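PDB 3N0U: probable N-glycosylase/DNA lyase from Thermotoga maritima, which is a probable DNA glycosylase and lyase of the all-helical helix-hairpin-helix superfamily. Local coordinates for residues E48-C52 with G76-V80; E53-C57 with H145-N149. Where two conformers were deposited one is given. Residue numbers count along the deposited sequence, not the author numbering.

Contact 1. Residues E48-C52 with G76-V80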
# COMPACT_ATOMS: atom_id res chain seq x y z
N GLU A 48 10.80 -11.85 8.57
CA GLU A 48 11.67 -10.97 7.81
C GLU A 48 11.11 -10.62 6.44
O GLU A 48 11.25 -9.48 6.00
CB GLU A 48 13.06 -11.58 7.67
CG GLU A 48 13.80 -11.63 9.00
CD GLU A 48 15.24 -12.07 8.86
OE1 GLU A 48 15.67 -12.38 7.73
OE2 GLU A 48 15.95 -12.11 9.90
N ASP A 49 10.46 -11.58 5.78
CA ASP A 49 9.82 -11.28 4.50
C ASP A 49 8.75 -10.18 4.68
O ASP A 49 8.60 -9.25 3.87
CB ASP A 49 9.13 -12.52 3.93
CG ASP A 49 10.10 -13.61 3.50
OD1 ASP A 49 11.28 -13.31 3.20
OD2 ASP A 49 9.65 -14.80 3.45
N LEU A 50 7.96 -10.31 5.74
CA LEU A 50 6.92 -9.34 6.00
C LEU A 50 7.54 -7.99 6.36
O LEU A 50 7.05 -6.94 5.96
CB LEU A 50 6.02 -9.82 7.15
CG LEU A 50 5.18 -11.05 6.81
CD1 LEU A 50 4.51 -11.55 8.05
CD2 LEU A 50 4.14 -10.72 5.76
N PHE A 51 8.65 -8.01 7.09
CA PHE A 51 9.33 -6.78 7.46
C PHE A 51 9.84 -6.03 6.23
O PHE A 51 9.82 -4.79 6.17
CB PHE A 51 10.51 -7.05 8.40
CG PHE A 51 11.09 -5.80 8.97
CD1 PHE A 51 12.20 -5.20 8.40
CD2 PHE A 51 10.45 -5.17 10.02
CE1 PHE A 51 12.71 -4.03 8.92
CE2 PHE A 51 10.93 -3.99 10.52
CZ PHE A 51 12.06 -3.41 9.97
N CYS A 52 10.31 -6.76 5.23
CA CYS A 52 10.79 -6.11 4.03
C CYS A 52 9.63 -5.45 3.28
O CYS A 52 9.80 -4.37 2.70
CB CYS A 52 11.53 -7.09 3.14
SG CYS A 52 13.11 -7.60 3.84
N GLY A 76 17.19 -5.62 -0.02
CA GLY A 76 16.78 -6.94 0.43
C GLY A 76 16.76 -7.02 1.95
O GLY A 76 16.21 -6.15 2.62
N LYS A 77 17.39 -8.05 2.50
CA LYS A 77 17.37 -8.26 3.94
C LYS A 77 18.17 -7.20 4.71
O LYS A 77 18.17 -7.18 5.94
CB LYS A 77 17.87 -9.67 4.28
CG LYS A 77 16.89 -10.77 3.85
CD LYS A 77 17.40 -12.15 4.24
CE LYS A 77 16.35 -13.23 4.01
NZ LYS A 77 15.15 -13.03 4.87
N GLY A 78 18.83 -6.30 3.98
CA GLY A 78 19.49 -5.17 4.61
C GLY A 78 18.52 -4.36 5.47
O GLY A 78 18.91 -3.72 6.44
N PHE A 79 17.24 -4.36 5.11
CA PHE A 79 16.26 -3.66 5.94
C PHE A 79 16.26 -4.20 7.36
O PHE A 79 15.93 -3.48 8.29
CB PHE A 79 14.85 -3.78 5.37
CG PHE A 79 14.64 -3.06 4.07
CD1 PHE A 79 15.01 -1.73 3.93
CD2 PHE A 79 14.10 -3.72 2.99
CE1 PHE A 79 14.81 -1.05 2.73
CE2 PHE A 79 13.90 -3.07 1.80
CZ PHE A 79 14.26 -1.72 1.67
N VAL A 80 16.56 -5.49 7.50
CA VAL A 80 16.56 -6.16 8.80
C VAL A 80 17.85 -5.92 9.57
O VAL A 80 17.81 -5.69 10.79
CB VAL A 80 16.36 -7.68 8.62
CG1 VAL A 80 16.44 -8.41 9.95
CG2 VAL A 80 15.03 -7.95 7.97
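Phe-51, Cys-52, Phe-79 and Val-80 form the apolar centre. The Phe-51 ring lies against the backbone and side chains of 79-80. Its CE1 is 4.2 Å from Phe-79 CB, and its CD1 is 4.0 Å from Val-80 CG2. Phe-79 O sits at the edge of the same ring, 3.3 Å from Phe-51 CE1. That carbonyl is hydrogen-bonded to Arg-110, and Ile-106 of helix 99-109 touches both phenylalanines. Cys-52 lies beside them. Its SG meets the edge of the Phe-79 ring in a sulfur-aromatic contact, 5.5 Å from the ring centroid and 4.1 Å from Phe-79 CD2. The same SG is 3.6 Å from Gly-76 O. Gly-76 has positive phi and is the first residue to leave helix 65-75. Its carbonyl accepts the backbone hydrogen bond of Phe-79 N (3.2 Å), so the chain turns at once into the short helix.

The outer edge is charged. Lys-77 reaches back along the edge, and its NZ forms a salt bridge with Glu-48 OE1 at 3.0 Å. Asp-49 OD1 is 4.2 Å from Lys-77 NZ, near but beyond salt-bridge range. Glu-48 OE2 also touches Val-80 CG1 at 3.7 Å. The arrangement is plain packing within the helical fold: the N-terminal half of helix 47-59 carries the turn after helix 65-75 and the short helix 78-81.

Contact 2. Residues E53-C57 with H145-N149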
# COMPACT_ATOMS: atom_id res chain seq x y z
N GLU A 53 8.46 -6.06 3.31
CA GLU A 53 7.28 -5.45 2.70
C GLU A 53 6.83 -4.23 3.49
O GLU A 53 6.42 -3.23 2.93
CB GLU A 53 6.14 -6.45 2.60
CG GLU A 53 5.03 -6.00 1.64
CD GLU A 53 5.52 -5.91 0.21
OE1 GLU A 53 6.59 -6.47 -0.12
OE2 GLU A 53 4.87 -5.22 -0.58
N LEU A 54 6.88 -4.30 4.82
CA LEU A 54 6.58 -3.13 5.62
C LEU A 54 7.55 -1.99 5.26
O LEU A 54 7.14 -0.83 5.15
CB LEU A 54 6.67 -3.47 7.12
CG LEU A 54 6.28 -2.32 8.03
CD1 LEU A 54 4.79 -1.99 7.90
CD2 LEU A 54 6.63 -2.70 9.47
N SER A 55 8.82 -2.32 5.06
CA SER A 55 9.83 -1.33 4.67
C SER A 55 9.56 -0.72 3.30
O SER A 55 9.74 0.50 3.10
CB SER A 55 11.23 -1.92 4.75
OG SER A 55 11.49 -2.39 6.07
N PHE A 56 9.09 -1.54 2.36
CA PHE A 56 8.68 -1.05 1.05
C PHE A 56 7.61 0.02 1.25
O PHE A 56 7.64 1.07 0.61
CB PHE A 56 8.15 -2.21 0.19
CG PHE A 56 7.41 -1.76 -1.05
CD1 PHE A 56 8.10 -1.45 -2.20
CD2 PHE A 56 6.03 -1.67 -1.05
CE1 PHE A 56 7.42 -1.03 -3.34
CE2 PHE A 56 5.35 -1.25 -2.18
CZ PHE A 56 6.05 -0.93 -3.33
N CYS A 57 6.67 -0.23 2.15
CA CYS A 57 5.60 0.73 2.36
C CYS A 57 6.09 2.03 3.04
O CYS A 57 5.59 3.11 2.74
CB CYS A 57 4.45 0.08 3.14
SG CYS A 57 3.65 -1.25 2.21
N HIS A 145 -1.81 -0.24 2.78
CA HIS A 145 -0.96 -0.71 1.70
C HIS A 145 -0.21 -1.98 2.08
O HIS A 145 -0.21 -2.96 1.33
CB HIS A 145 0.01 0.41 1.37
CG HIS A 145 0.79 0.21 0.11
ND1 HIS A 145 1.77 1.09 -0.29
CD2 HIS A 145 0.72 -0.75 -0.84
CE1 HIS A 145 2.29 0.68 -1.43
NE2 HIS A 145 1.67 -0.44 -1.79
N PHE A 146 0.44 -1.95 3.25
CA PHE A 146 1.16 -3.11 3.75
C PHE A 146 0.22 -4.32 3.85
O PHE A 146 0.53 -5.42 3.36
CB PHE A 146 1.79 -2.81 5.12
CG PHE A 146 2.32 -4.03 5.84
CD1 PHE A 146 3.44 -4.68 5.40
CD2 PHE A 146 1.67 -4.51 6.94
CE1 PHE A 146 3.92 -5.79 6.05
CE2 PHE A 146 2.13 -5.64 7.59
CZ PHE A 146 3.26 -6.27 7.14
N LEU A 147 -0.92 -4.14 4.51
CA LEU A 147 -1.83 -5.26 4.70
C LEU A 147 -2.32 -5.83 3.36
O LEU A 147 -2.31 -7.04 3.13
CB LEU A 147 -2.97 -4.87 5.65
CG LEU A 147 -2.50 -4.66 7.10
CD1 LEU A 147 -3.56 -3.97 7.93
CD2 LEU A 147 -2.10 -6.00 7.75
N ARG A 148 -2.70 -4.95 2.44
CA ARG A 148 -3.12 -5.39 1.13
C ARG A 148 -2.02 -6.20 0.44
O ARG A 148 -2.31 -7.22 -0.21
CB ARG A 148 -3.48 -4.15 0.29
CG ARG A 148 -4.27 -4.44 -0.98
CD ARG A 148 -3.44 -5.01 -2.14
NE ARG A 148 -2.29 -4.19 -2.50
CZ ARG A 148 -2.33 -3.19 -3.38
NH1 ARG A 148 -3.45 -2.84 -3.96
NH2 ARG A 148 -1.22 -2.50 -3.63
N ASN A 149 -0.77 -5.74 0.57
CA ASN A 149 0.35 -6.40 -0.07
C ASN A 149 0.70 -7.77 0.56
O ASN A 149 1.56 -8.49 0.05
CB ASN A 149 1.59 -5.49 -0.13
CG ASN A 149 1.49 -4.45 -1.24
OD1 ASN A 149 0.43 -4.19 -1.76
ND2 ASN A 149 2.60 -3.87 -1.58
O HOH W 1 2.93 2.93 1.61
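This is a buried helix-helix contact near the centre of the chain. The C-terminal part of helix 47-59 packs on the end of helix 140-148. Backbones come closest at Leu-54 and Phe-146, whose CA atoms are 5.7 Å apart. The Phe-146 ring lies along helix 47-59. Leu-54 CD1 makes a CH-pi contact over its face, 4.0 Å from the centroid, while Glu-53 C meets the ring edge, 3.9 Å from Phe-146 CD1. Cys-57 points in beside it, with SG 3.8 Å from Phe-146 CB. The same sulfur sits over the face of the His-145 ring, 4.0 Å from its centroid.

Helix 140-148 is the second helix of the helix-hairpin-helix motif, after helix 124-134. The sodium site of Val-132, Ala-135 and Ile-138 lies at the end of helix 124-134 and the hairpin, and Ile-138 also touches Leu-54.

The polar side is built round Asn-149. Its ND2 donates to Glu-53 OE2 at 2.8 Å, and its OD1 accepts from Arg-148 NE at 2.8 Å and Arg-148 NH2 at 3.0 Å. The C-terminal residue Lys-219 joins here from outside both segments. Lys-219 NZ forms a salt bridge with Glu-53 OE1 and a cation-pi contact with Phe-56, and Lys-219 O is hydrogen-bonded to His-145 NE2 and Asn-149 ND2. A water links Cys-57 O and His-145 ND1, at 2.9 Å from each.

After the long helix 13-44, helix 47-59 serves both contacts, its earlier half in contact 1 and its later half in contact 2. The chain then runs through helix 65-75 and returns at 76-80, so contact 1 closes a loop of 23 residues. Contact 2 closes a longer one of 87 residues, ending on helix 140-148. Segment 53-57 lies inside the first loop and segment 76-80 inside the second, so the contacts cross. Their centres are 11 Å apart, and they touch where Leu-50 O is 3.3 Å from Phe-146 CE1 and where Phe-79 CG is 3.7 Å from Ser-55 CB. Helix 47-59 thus joins the peripheral turn after helix 65-75 to the helix-hairpin-helix motif.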